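Local coordinates for protein short chain alcohol dehydrogenase-related dehydrogenase (Sinorhizobium meliloti, PDB 3TPC) that probably works as an oxidoreductase of the short-chain dehydrogenase/reductase (SDR) family, with a Rossmann-type fold suited to a nicotinamide adenine dinucleotide cofactor (NAD or NADP), at residues V9-G14 and T33-D38; A60-E65 and F121-L126; R111-N116 and A164-G169; N147-A152 and V188-P193; A172-A177 and G243-L248. All coordinates share one frame; numbering follows the deposited sequence.

Contact 1: V9-G14 and T33-D38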
# COMPACT_ATOMS: atom_id res chain seq x y z
N VAL D 9 -25.98 -21.42 1.10
CA VAL D 9 -26.67 -20.52 2.03
C VAL D 9 -25.78 -19.34 2.43
O VAL D 9 -24.72 -19.53 3.03
CB VAL D 9 -27.06 -21.28 3.31
CG1 VAL D 9 -27.66 -20.33 4.36
CG2 VAL D 9 -28.00 -22.47 2.96
N PHE D 10 -26.26 -18.13 2.13
CA PHE D 10 -25.55 -16.90 2.42
C PHE D 10 -26.26 -16.03 3.41
O PHE D 10 -27.50 -15.91 3.41
CB PHE D 10 -25.35 -16.08 1.14
CG PHE D 10 -24.24 -16.58 0.29
CD1 PHE D 10 -23.08 -15.83 0.14
CD2 PHE D 10 -24.34 -17.82 -0.33
CE1 PHE D 10 -22.03 -16.31 -0.63
CE2 PHE D 10 -23.33 -18.31 -1.10
CZ PHE D 10 -22.16 -17.57 -1.25
N ILE D 11 -25.47 -15.39 4.27
CA ILE D 11 -25.95 -14.32 5.09
C ILE D 11 -25.44 -13.03 4.51
O ILE D 11 -24.29 -12.92 4.13
CB ILE D 11 -25.48 -14.47 6.53
CG1 ILE D 11 -25.87 -15.87 7.02
CG2 ILE D 11 -26.06 -13.33 7.38
CD1 ILE D 11 -25.41 -16.24 8.41
N VAL D 12 -26.32 -12.06 4.43
CA VAL D 12 -25.98 -10.80 3.88
C VAL D 12 -26.51 -9.80 4.89
O VAL D 12 -27.62 -9.95 5.43
CB VAL D 12 -26.64 -10.51 2.51
CG1 VAL D 12 -26.26 -9.15 2.05
CG2 VAL D 12 -26.24 -11.51 1.41
N THR D 13 -25.71 -8.75 5.05
CA THR D 13 -25.86 -7.74 6.06
C THR D 13 -26.15 -6.41 5.36
O THR D 13 -25.82 -6.22 4.18
CB THR D 13 -24.54 -7.81 6.88
OG1 THR D 13 -24.78 -8.44 8.15
CG2 THR D 13 -23.82 -6.55 6.96
N GLY D 14 -26.87 -5.51 6.03
CA GLY D 14 -27.44 -4.35 5.32
C GLY D 14 -28.19 -4.71 4.05
O GLY D 14 -28.07 -4.05 3.01
N THR D 33 -29.83 -19.85 -1.18
CA THR D 33 -30.64 -19.51 -0.03
C THR D 33 -30.04 -18.27 0.68
O THR D 33 -28.86 -18.25 1.03
CB THR D 33 -30.70 -20.73 0.92
OG1 THR D 33 -31.34 -21.81 0.25
CG2 THR D 33 -31.44 -20.42 2.18
N VAL D 34 -30.84 -17.25 0.93
CA VAL D 34 -30.28 -16.01 1.48
C VAL D 34 -30.95 -15.58 2.80
O VAL D 34 -32.17 -15.49 2.88
CB VAL D 34 -30.24 -14.87 0.42
CG1 VAL D 34 -29.75 -13.55 1.01
CG2 VAL D 34 -29.35 -15.25 -0.76
N LEU D 35 -30.14 -15.34 3.83
CA LEU D 35 -30.60 -14.74 5.06
C LEU D 35 -30.24 -13.25 5.03
O LEU D 35 -29.09 -12.87 5.18
CB LEU D 35 -29.99 -15.44 6.29
CG LEU D 35 -30.46 -14.85 7.63
CD1 LEU D 35 -32.00 -14.73 7.76
CD2 LEU D 35 -29.88 -15.60 8.82
N GLY D 36 -31.26 -12.43 4.82
CA GLY D 36 -31.05 -11.01 4.72
C GLY D 36 -31.22 -10.34 6.06
O GLY D 36 -32.33 -10.26 6.58
N LEU D 37 -30.13 -9.85 6.63
CA LEU D 37 -30.17 -9.08 7.89
C LEU D 37 -30.09 -7.60 7.61
O LEU D 37 -29.39 -7.19 6.67
CB LEU D 37 -29.01 -9.47 8.80
CG LEU D 37 -28.99 -10.94 9.16
CD1 LEU D 37 -27.78 -11.25 9.96
CD2 LEU D 37 -30.24 -11.28 9.97
N ASP D 38 -30.84 -6.82 8.41
CA ASP D 38 -30.81 -5.35 8.46
C ASP D 38 -31.71 -4.85 9.59
O ASP D 38 -32.29 -5.65 10.33
CB ASP D 38 -31.23 -4.71 7.15
CG ASP D 38 -30.50 -3.37 6.88
OD1 ASP D 38 -30.26 -2.59 7.83
OD2 ASP D 38 -30.17 -3.09 5.69
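Ile11 sets its CG2 branch against Leu37 and over the carbonyl of Leu35 on the neighbouring strand, while CG1 faces Leu35 CB, and this is the main piece of interlocking on that side of the sheet. The CG2 branch lies 3.7 Å from Leu37 CD1 and 3.8 Å from the carbonyl oxygen Leu35 O. With its CG1 placed anti to the carbonyl carbon (chi1 -54°), Ile11 keeps CG2 beside that carbon and turned toward Leu37. On the same face, further back, Val9 and Thr33 stand side by side and point the same way; Val9 CG2 rests 3.8 Å from Thr33 CB.

The other face is built from Phe10, Val12 and Val34. Val12 CG2 leans back along the sheet to meet Val34 CG1 at 4.1 Å, because the residue paired with Val12 is Gly36, which offers no side chain of its own. Phe10 swings its ring away from Val34's strand.

Backbone bonds hold this register: Phe10 N to Thr33 O is 2.8 Å, Val12 N to Leu35 O is 3.0 Å, and Phe10 O and Val12 O accept from Leu35 N and Leu37 N. At the strand ends the carboxylate of Asp38 comes over the bare Gly14, OD2 only 3.0 Å from Gly14 CA, and takes a bond from Ser16 N. An acidic residue here is common in NAD-dependent relatives.

These are the first two strands of the Rossmann fold, joined by the crossover helix 18-29. That helix packs Thr24 and Leu27 on the Phe10, Val12 and Val34 face, while Phe74, Ala75 and Phe79 of helix 65-79 pack on the other. Strand 84-87 flanks 9-12 on its far edge.

Contact 2: A60-E65 and F121-L126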
# COMPACT_ATOMS: atom_id res chain seq x y z
N ALA D 60 -32.15 -7.31 12.44
CA ALA D 60 -31.04 -7.50 13.38
C ALA D 60 -30.14 -6.28 13.43
O ALA D 60 -29.99 -5.58 12.42
CB ALA D 60 -30.24 -8.77 13.05
N ASP D 61 -29.58 -6.03 14.62
CA ASP D 61 -28.47 -5.09 14.81
C ASP D 61 -27.15 -5.85 14.87
O ASP D 61 -26.77 -6.42 15.92
CB ASP D 61 -28.65 -4.24 16.08
CG ASP D 61 -27.51 -3.23 16.31
OD1 ASP D 61 -26.58 -3.06 15.45
OD2 ASP D 61 -27.53 -2.59 17.40
N VAL D 62 -26.45 -5.80 13.74
CA VAL D 62 -25.22 -6.54 13.42
C VAL D 62 -24.13 -6.33 14.51
O VAL D 62 -23.17 -7.11 14.64
CB VAL D 62 -24.83 -6.10 11.99
CG1 VAL D 62 -23.96 -4.84 11.97
CG2 VAL D 62 -24.22 -7.17 11.24
N THR D 63 -24.35 -5.29 15.31
CA THR D 63 -23.51 -4.87 16.43
C THR D 63 -23.77 -5.55 17.80
O THR D 63 -22.85 -5.68 18.66
CB THR D 63 -23.63 -3.35 16.56
OG1 THR D 63 -22.44 -2.75 16.02
CG2 THR D 63 -23.87 -2.88 17.98
N ASN D 64 -25.02 -5.96 18.00
CA ASN D 64 -25.46 -6.66 19.20
C ASN D 64 -25.06 -8.14 19.17
O ASN D 64 -25.35 -8.84 18.21
CB ASN D 64 -26.99 -6.52 19.29
CG ASN D 64 -27.53 -6.96 20.61
OD1 ASN D 64 -27.62 -8.16 20.89
ND2 ASN D 64 -27.93 -6.00 21.44
N GLU D 65 -24.39 -8.62 20.21
CA GLU D 65 -24.01 -10.04 20.27
C GLU D 65 -25.23 -10.99 20.21
O GLU D 65 -25.19 -12.03 19.53
CB GLU D 65 -23.15 -10.35 21.51
CG GLU D 65 -22.77 -11.84 21.68
CD GLU D 65 -21.74 -12.11 22.79
OE1 GLU D 65 -22.09 -12.07 24.00
OE2 GLU D 65 -20.56 -12.37 22.47
N PHE D 121 -16.90 -7.49 12.45
CA PHE D 121 -16.18 -8.48 13.23
C PHE D 121 -17.09 -9.45 13.99
O PHE D 121 -16.80 -10.62 14.09
CB PHE D 121 -15.20 -7.85 14.21
CG PHE D 121 -14.41 -8.86 14.96
CD1 PHE D 121 -13.37 -9.51 14.36
CD2 PHE D 121 -14.74 -9.18 16.27
CE1 PHE D 121 -12.64 -10.43 15.05
CE2 PHE D 121 -13.99 -10.11 16.97
CZ PHE D 121 -12.96 -10.75 16.36
N ASN D 122 -18.16 -8.93 14.55
CA ASN D 122 -19.17 -9.73 15.24
C ASN D 122 -19.70 -10.81 14.29
O ASN D 122 -19.64 -12.01 14.62
CB ASN D 122 -20.32 -8.83 15.67
CG ASN D 122 -21.23 -9.43 16.73
OD1 ASN D 122 -22.37 -9.01 16.87
ND2 ASN D 122 -20.74 -10.38 17.48
N MSE D 123 -20.24 -10.39 13.14
CA MSE D 123 -20.66 -11.33 12.09
C MSE D 123 -19.58 -12.32 11.67
O MSE D 123 -19.85 -13.45 11.42
CB MSE D 123 -21.15 -10.61 10.84
CG MSE D 123 -22.48 -9.84 11.03
SE MSE D 123 -23.89 -10.96 11.85
CE MSE D 123 -23.93 -10.02 13.44
N ILE D 124 -18.37 -11.88 11.53
CA ILE D 124 -17.30 -12.74 11.14
C ILE D 124 -16.95 -13.79 12.16
O ILE D 124 -16.78 -14.92 11.85
CB ILE D 124 -16.06 -11.92 10.82
CG1 ILE D 124 -16.23 -11.19 9.51
CG2 ILE D 124 -14.90 -12.76 10.74
CD1 ILE D 124 -15.00 -10.68 9.00
N ARG D 125 -16.85 -13.40 13.39
CA ARG D 125 -16.57 -14.39 14.37
C ARG D 125 -17.67 -15.44 14.52
O ARG D 125 -17.40 -16.60 14.69
CB ARG D 125 -16.17 -13.77 15.68
CG ARG D 125 -17.27 -13.48 16.56
CD ARG D 125 -17.01 -12.33 17.41
NE ARG D 125 -18.26 -11.98 17.99
CZ ARG D 125 -18.73 -12.46 19.12
NH1 ARG D 125 -18.03 -13.26 19.85
NH2 ARG D 125 -19.92 -12.13 19.50
N LEU D 126 -18.90 -15.02 14.51
CA LEU D 126 -20.00 -15.95 14.56
C LEU D 126 -20.31 -16.81 13.35
O LEU D 126 -20.50 -17.96 13.47
CB LEU D 126 -21.23 -15.32 15.16
CG LEU D 126 -21.07 -14.82 16.58
CD1 LEU D 126 -22.30 -14.15 17.00
CD2 LEU D 126 -20.73 -15.86 17.52
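Val62 and Thr63 bring their backbone up to Met123 and Asn122, with 6.7 Å from Val62 CA to Met123 CA. The 60-65 segment is no strand or helix: Asp61 to Asn64 form a type I turn, closed by Asn64 N to Asp61 O at 2.8 Å, and Asn64 then N-caps helix 65-79 with its OD1 on Asp67 N. Against this turn lies a regular stretch of helix 106-132.

Val62 and Met123, a selenomethionine here, pack at a slant, though the fine placing of the two side chains is unsure. Asn122 points straight at the turn, and its amide lies near the carbonyls Val62 O and Asn64 O.

The charged pair joins exposed Glu65 to buried Arg125. Glu65 OE2 receives Arg125 NH2 at 3.0 Å, using the lone pair turned away from OE1, in a bond bent to 151°. The oxygen sits 20° out of the guanidinium plane. Arg125 reaches it from an awkward start, with CG in the crowded position between N and C (chi1 88°), and then runs extended to NE. Leu126 CG lies 4.0 Å above one face of the guanidinium, toward its rim.

Arg125 is shared with the second subunit, whose His104 O accepts from NH1, and Leu106 of that subunit packs on both Glu65 and Arg125. The chemistry is thus a single bent salt bridge beside a subunit interface, with the arginine tied to both chains. With NH2 held by Glu65 and NH1 by the neighbouring subunit, two bonds fix the direction of the guanidinium, and the carboxylate probably helps to balance its charge.

Contact 3: R111-N116 and A164-G169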
# COMPACT_ATOMS: atom_id res chain seq x y z
N ARG D 111 -19.71 5.45 17.25
CA ARG D 111 -20.87 4.82 16.66
C ARG D 111 -20.57 4.32 15.21
O ARG D 111 -20.98 3.26 14.81
CB ARG D 111 -22.03 5.84 16.70
CG ARG D 111 -23.41 5.23 16.77
N THR D 112 -19.88 5.12 14.43
CA THR D 112 -19.48 4.75 13.08
C THR D 112 -18.48 3.62 13.06
O THR D 112 -18.58 2.73 12.21
CB THR D 112 -18.83 5.96 12.43
OG1 THR D 112 -19.80 7.00 12.33
CG2 THR D 112 -18.25 5.61 11.05
N VAL D 113 -17.52 3.65 13.99
CA VAL D 113 -16.61 2.52 14.19
C VAL D 113 -17.39 1.27 14.61
O VAL D 113 -17.13 0.18 14.11
CB VAL D 113 -15.49 2.85 15.23
CG1 VAL D 113 -14.59 1.64 15.50
CG2 VAL D 113 -14.63 3.95 14.72
N ALA D 114 -18.37 1.43 15.50
CA ALA D 114 -19.15 0.30 15.98
C ALA D 114 -20.00 -0.38 14.86
O ALA D 114 -19.92 -1.60 14.64
CB ALA D 114 -19.96 0.67 17.22
N VAL D 115 -20.71 0.41 14.06
CA VAL D 115 -21.46 -0.18 12.96
C VAL D 115 -20.53 -0.79 11.90
O VAL D 115 -20.68 -1.93 11.54
CB VAL D 115 -22.30 0.86 12.27
CG1 VAL D 115 -22.76 0.36 10.92
CG2 VAL D 115 -23.47 1.32 13.16
N ASN D 116 -19.56 -0.01 11.42
CA ASN D 116 -18.72 -0.42 10.30
C ASN D 116 -17.70 -1.50 10.68
O ASN D 116 -17.55 -2.47 9.96
CB ASN D 116 -18.08 0.82 9.64
CG ASN D 116 -19.11 1.70 8.91
OD1 ASN D 116 -20.08 1.21 8.37
ND2 ASN D 116 -18.89 2.99 8.90
N ALA D 164 -13.27 6.70 7.13
CA ALA D 164 -11.99 6.21 6.74
C ALA D 164 -11.33 5.25 7.78
O ALA D 164 -10.86 4.16 7.44
CB ALA D 164 -11.09 7.40 6.41
N ALA D 165 -11.33 5.65 9.04
CA ALA D 165 -10.69 4.83 10.07
C ALA D 165 -11.40 3.49 10.20
O ALA D 165 -10.75 2.43 10.20
CB ALA D 165 -10.64 5.56 11.46
N SER D 166 -12.72 3.57 10.33
CA SER D 166 -13.65 2.44 10.29
C SER D 166 -13.28 1.40 9.23
O SER D 166 -13.20 0.20 9.49
CB SER D 166 -14.98 2.97 9.75
OG SER D 166 -15.85 3.18 10.78
N LYS D 167 -13.20 1.89 7.99
CA LYS D 167 -13.10 1.04 6.84
C LYS D 167 -11.68 0.57 6.72
O LYS D 167 -11.41 -0.55 6.20
CB LYS D 167 -13.53 1.82 5.62
CG LYS D 167 -15.05 2.17 5.57
CD LYS D 167 -15.93 0.95 5.75
CE LYS D 167 -17.34 1.15 5.20
NZ LYS D 167 -18.00 -0.20 5.10
N GLY D 168 -10.76 1.43 7.16
CA GLY D 168 -9.34 1.10 7.25
C GLY D 168 -9.17 -0.07 8.19
O GLY D 168 -8.41 -0.95 7.90
N GLY D 169 -9.95 -0.08 9.28
CA GLY D 169 -10.04 -1.18 10.20
C GLY D 169 -10.45 -2.44 9.49
O GLY D 169 -9.81 -3.52 9.66
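Ser166 pushes its hydroxyl straight into the side of helix 106-132, overlapping Thr112, Val113 and Asn116. The oxygen lies 3.4 Å from Thr112 CG2 and also 3.4 Å from Asn116 CB, while Val113 CA is 3.6 Å off, so three residues within about one turn of the helix surround it. Thr112 O is 3.1 Å from Ser166 OG, a weak hydrogen bond at most, since the single proton can also go to Ala162 O one turn back in its own helix.

So small a knob lets the helices come close: the axes are 8.8 Å apart and cross at -29°. Asn116, with CG anti to the carbonyl carbon (chi1 -69°), holds its amide beside Lys167, and Asn116 CG lies 4.1 Å from Lys167 CE. The two polar ends do not pair directly, for Asn116 OD1 stays 4.1 Å from Lys167 NZ. Each has its own partner: Asn116 ND2 gives to Thr91 O, and Lys167 NZ gives to Thr148 O.

Helix 106-132 widens into a pi-type turn at 114-116. At the subunit interface Val113 packs on Val113 of the second subunit, and Ala165 on Leu117 of that chain, consistent with the four-helix dimer interface of SDR enzymes. Lys167 lies four residues after Tyr163, the Tyr-x-x-x-Lys spacing of this family, and Asn116 probably corresponds to the asparagine of the SDR catalytic tetrad.

Contact 4: N147-A152 and V188-P193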
# COMPACT_ATOMS: atom_id res chain seq x y z
N ASN D 147 -15.95 -8.77 2.77
CA ASN D 147 -16.28 -7.56 3.49
C ASN D 147 -16.36 -6.32 2.61
O ASN D 147 -15.76 -6.25 1.53
CB ASN D 147 -15.31 -7.34 4.62
CG ASN D 147 -15.17 -8.55 5.52
OD1 ASN D 147 -14.08 -9.04 5.74
ND2 ASN D 147 -16.26 -9.05 6.02
N THR D 148 -17.08 -5.33 3.11
CA THR D 148 -17.20 -4.10 2.37
C THR D 148 -16.49 -3.04 3.13
O THR D 148 -16.91 -2.66 4.22
CB THR D 148 -18.70 -3.69 2.20
OG1 THR D 148 -19.41 -4.77 1.56
CG2 THR D 148 -18.76 -2.48 1.36
N ALA D 149 -15.39 -2.56 2.55
CA ALA D 149 -14.63 -1.47 3.15
C ALA D 149 -15.01 -0.25 2.34
O ALA D 149 -16.20 0.01 2.11
CB ALA D 149 -13.10 -1.74 3.03
N SER D 150 -14.02 0.47 1.86
CA SER D 150 -14.29 1.60 0.98
C SER D 150 -12.98 2.23 0.58
O SER D 150 -11.99 2.16 1.30
CB SER D 150 -15.13 2.68 1.71
OG SER D 150 -14.71 3.98 1.35
N ILE D 151 -13.00 2.91 -0.54
CA ILE D 151 -11.85 3.70 -1.02
C ILE D 151 -11.40 4.78 -0.02
O ILE D 151 -10.29 5.26 -0.05
CB ILE D 151 -12.25 4.27 -2.45
CG1 ILE D 151 -11.33 3.73 -3.47
CG2 ILE D 151 -12.41 5.72 -2.54
CD1 ILE D 151 -11.65 2.32 -3.75
N ALA D 152 -12.26 5.19 0.87
CA ALA D 152 -11.89 6.15 1.89
C ALA D 152 -10.87 5.51 2.85
O ALA D 152 -10.16 6.22 3.55
CB ALA D 152 -13.09 6.59 2.63
N VAL D 188 -11.33 -14.97 3.05
CA VAL D 188 -11.76 -13.69 3.51
C VAL D 188 -11.14 -12.71 2.57
O VAL D 188 -9.90 -12.69 2.45
CB VAL D 188 -11.26 -13.35 4.93
CG1 VAL D 188 -11.92 -12.06 5.41
CG2 VAL D 188 -11.54 -14.49 5.89
N VAL D 189 -12.01 -11.91 1.92
CA VAL D 189 -11.68 -10.99 0.86
C VAL D 189 -12.50 -9.76 1.16
O VAL D 189 -13.58 -9.92 1.67
CB VAL D 189 -12.07 -11.56 -0.53
CG1 VAL D 189 -11.71 -10.58 -1.68
CG2 VAL D 189 -11.35 -12.84 -0.77
N THR D 190 -11.97 -8.57 0.89
CA THR D 190 -12.61 -7.28 1.14
C THR D 190 -12.62 -6.51 -0.18
O THR D 190 -11.63 -6.55 -0.93
CB THR D 190 -11.86 -6.45 2.21
OG1 THR D 190 -11.91 -7.15 3.46
CG2 THR D 190 -12.51 -5.07 2.44
N ILE D 191 -13.77 -5.90 -0.49
CA ILE D 191 -13.89 -5.00 -1.61
C ILE D 191 -13.87 -3.58 -1.10
O ILE D 191 -14.61 -3.25 -0.17
CB ILE D 191 -15.30 -5.16 -2.37
CG1 ILE D 191 -15.44 -6.50 -3.05
CG2 ILE D 191 -15.41 -4.12 -3.48
CD1 ILE D 191 -16.92 -6.84 -3.50
N ALA D 192 -13.14 -2.71 -1.77
CA ALA D 192 -13.20 -1.32 -1.39
C ALA D 192 -13.86 -0.56 -2.51
O ALA D 192 -13.22 -0.24 -3.51
CB ALA D 192 -11.80 -0.78 -1.14
N PRO D 193 -15.17 -0.33 -2.40
CA PRO D 193 -15.91 0.36 -3.46
C PRO D 193 -15.63 1.85 -3.47
O PRO D 193 -15.30 2.39 -2.45
CB PRO D 193 -17.38 0.16 -3.05
CG PRO D 193 -17.33 -0.10 -1.59
CD PRO D 193 -16.09 -0.88 -1.37
O HOH W 1 -17.02 4.17 -0.62
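Asn147 is gripped by the neighbouring strand: its N gives to Val189 O and its O takes Ile191 N, each at 2.9 Å. Ala149 N continues the parallel pattern onto Ile191 O. After Ala149 the regular strand pairing ends, though the chains stay close, Ser150 CA 3.9 Å from Ala192 CA, and Ile151 N bonds Pro193 O at 3.0 Å, tilted 34° from the carbonyl plane. A water gives a second proton to that carbonyl and also meets Ser150 OG at 3.0 Å. The same hydroxyl accepts from Ala152 N at 2.8 Å, capping the turn that follows.

Thr148 finds its partners elsewhere in the fold: OG1 bonds to Tyr228 OH and to Asn87 O. Two polar atoms, Asn147 OD1 and Thr190 OG1, are buried 3.7 Å apart without a partner in the model. Ile151 CD1 packs 4.1 Å from Ala192 CB, and the Thr148 side chain crosses Pro193 at about a right angle.

Strands 143-148 and 186-193 adjoin in the Rossmann-type sheet; Ser150, thirteen residues before Tyr163, is probably the SDR active-site serine. Strand 245-248 lines the far edge of 186-193, helix 161-181 lies over Asn147 and Thr190, and helix 225-237 packs under Ile191.

Contact 5: A172-A177 and G243-L248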
# COMPACT_ATOMS: atom_id res chain seq x y z
N ALA D 172 -7.81 -3.70 7.10
CA ALA D 172 -6.66 -4.30 7.77
C ALA D 172 -6.98 -5.67 8.40
O ALA D 172 -6.08 -6.48 8.68
CB ALA D 172 -6.09 -3.34 8.84
N LEU D 173 -8.27 -5.93 8.62
CA LEU D 173 -8.69 -7.16 9.27
C LEU D 173 -8.53 -8.34 8.29
O LEU D 173 -8.37 -9.51 8.68
CB LEU D 173 -10.15 -7.02 9.72
CG LEU D 173 -10.86 -8.02 10.61
CD1 LEU D 173 -10.38 -7.97 12.07
CD2 LEU D 173 -12.33 -7.64 10.53
N THR D 174 -8.54 -8.03 7.02
CA THR D 174 -8.78 -9.11 6.09
C THR D 174 -7.69 -10.20 6.03
O THR D 174 -7.97 -11.42 6.17
CB THR D 174 -9.32 -8.59 4.73
OG1 THR D 174 -8.68 -9.26 3.66
CG2 THR D 174 -9.12 -7.22 4.61
N LEU D 175 -6.45 -9.76 5.91
CA LEU D 175 -5.31 -10.67 5.96
C LEU D 175 -5.15 -11.48 7.29
O LEU D 175 -5.00 -12.68 7.23
CB LEU D 175 -4.06 -9.90 5.60
CG LEU D 175 -2.82 -10.76 5.44
CD1 LEU D 175 -2.95 -11.69 4.22
CD2 LEU D 175 -1.61 -9.82 5.36
N PRO D 176 -5.24 -10.87 8.48
CA PRO D 176 -5.14 -11.75 9.63
C PRO D 176 -6.28 -12.77 9.74
O PRO D 176 -6.06 -13.87 10.23
CB PRO D 176 -5.21 -10.76 10.83
CG PRO D 176 -5.56 -9.47 10.26
CD PRO D 176 -4.96 -9.49 8.91
N ALA D 177 -7.47 -12.37 9.30
CA ALA D 177 -8.62 -13.25 9.26
C ALA D 177 -8.44 -14.39 8.24
O ALA D 177 -8.60 -15.53 8.62
CB ALA D 177 -9.88 -12.49 9.04
N GLY D 243 -7.44 -13.07 1.20
CA GLY D 243 -6.61 -12.10 1.98
C GLY D 243 -6.39 -10.73 1.32
O GLY D 243 -5.43 -10.02 1.68
N GLU D 244 -7.26 -10.35 0.37
CA GLU D 244 -6.98 -9.12 -0.41
C GLU D 244 -8.10 -8.10 -0.40
O GLU D 244 -9.24 -8.40 -0.07
CB GLU D 244 -6.58 -9.50 -1.85
CG GLU D 244 -6.76 -8.47 -2.96
CD GLU D 244 -5.59 -7.49 -3.16
OE1 GLU D 244 -5.09 -6.95 -2.15
OE2 GLU D 244 -5.19 -7.21 -4.32
N VAL D 245 -7.72 -6.86 -0.69
CA VAL D 245 -8.61 -5.75 -0.77
C VAL D 245 -8.67 -5.31 -2.24
O VAL D 245 -7.66 -4.88 -2.80
CB VAL D 245 -8.12 -4.58 0.10
CG1 VAL D 245 -9.10 -3.43 0.02
CG2 VAL D 245 -7.97 -5.03 1.57
N ILE D 246 -9.85 -5.40 -2.85
CA ILE D 246 -9.96 -5.01 -4.23
C ILE D 246 -10.65 -3.69 -4.31
O ILE D 246 -11.77 -3.56 -3.80
CB ILE D 246 -10.74 -6.04 -5.03
CG1 ILE D 246 -10.06 -7.40 -4.84
CG2 ILE D 246 -10.77 -5.67 -6.53
CD1 ILE D 246 -10.88 -8.61 -5.22
N ARG D 247 -10.00 -2.71 -4.93
CA ARG D 247 -10.65 -1.42 -5.19
C ARG D 247 -11.63 -1.59 -6.35
O ARG D 247 -11.29 -2.16 -7.41
CB ARG D 247 -9.67 -0.26 -5.49
CG ARG D 247 -8.56 0.00 -4.38
CD ARG D 247 -7.56 1.09 -4.81
NE ARG D 247 -8.25 2.35 -5.12
CZ ARG D 247 -8.18 3.46 -4.38
NH1 ARG D 247 -7.40 3.48 -3.31
NH2 ARG D 247 -8.85 4.55 -4.75
N LEU D 248 -12.85 -1.12 -6.13
CA LEU D 248 -13.87 -1.19 -7.19
C LEU D 248 -14.38 0.21 -7.44
O LEU D 248 -15.39 0.63 -6.83
CB LEU D 248 -15.01 -2.12 -6.77
CG LEU D 248 -15.95 -2.49 -7.91
CD1 LEU D 248 -15.21 -3.09 -9.11
CD2 LEU D 248 -17.07 -3.39 -7.40
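Thr174 sits on one face of the Gly243-Glu244 peptide group, its OG1 3.6 Å from Gly243 C and 3.7 Å from Glu244 N, almost directly above the carbonyl carbon. Near the level of that peptide plane Leu175 comes in from the carbonyl end, CD1 3.9 Å from Gly243 O. Nothing bonds across the contact. The threonine hydroxyl has no hydrogen-bond partner in the model, although it is buried, and its torsion (chi1 137°) is away from any staggered position.

The methyl of Thr174 turns to the strand instead, where CG2 meets Val245 CG2 at 3.9 Å in a slanted crossing. Gly243 runs with positive phi (68°), and with no side chain there Leu175 CD1 can lie close beside it, so helix and loop close up; the two CA atoms, Leu175 and Gly243, are 4.4 Å apart.

In SDR terms this is helix 161-181 lying over the approach to the last strand, 245-248, which ends the sheet within the chain beside 186-193. Pro176 helps break the helix hydrogen bonding here, leaving a kink at 175-176.

Glu244 OE2 accepts from Arg247 N of the third subunit, and the exchange is returned, while Glu244 OE1 takes only a weak bond from Val245 N. Leu173 and Pro176 on the helix pack against Ala165 and Gly156 of the second subunit.

Contacts 1, 4 and 5 all reach the same parallel sheet, with contact 1 at one half and contacts 4 and 5 at the other, centres about 18 Å apart between 1 and 4 but about 7 Å between 4 and 5. Contact 2 extends contact 1: Asp38 O to Ala60 N is 2.7 Å, a probable hydrogen bond. Contacts 2 and 3 share helix 106-132, and contacts 3 and 5 share helix 161-181. Lys167 NZ to Thr148 O, 2.8 Å, ties contact 3 to contact 4, bringing Ser150, Lys167 and Asn116 together with Tyr163; this probably marks the active site, as in SDR relatives. Contact 1 probably lines the cofactor end.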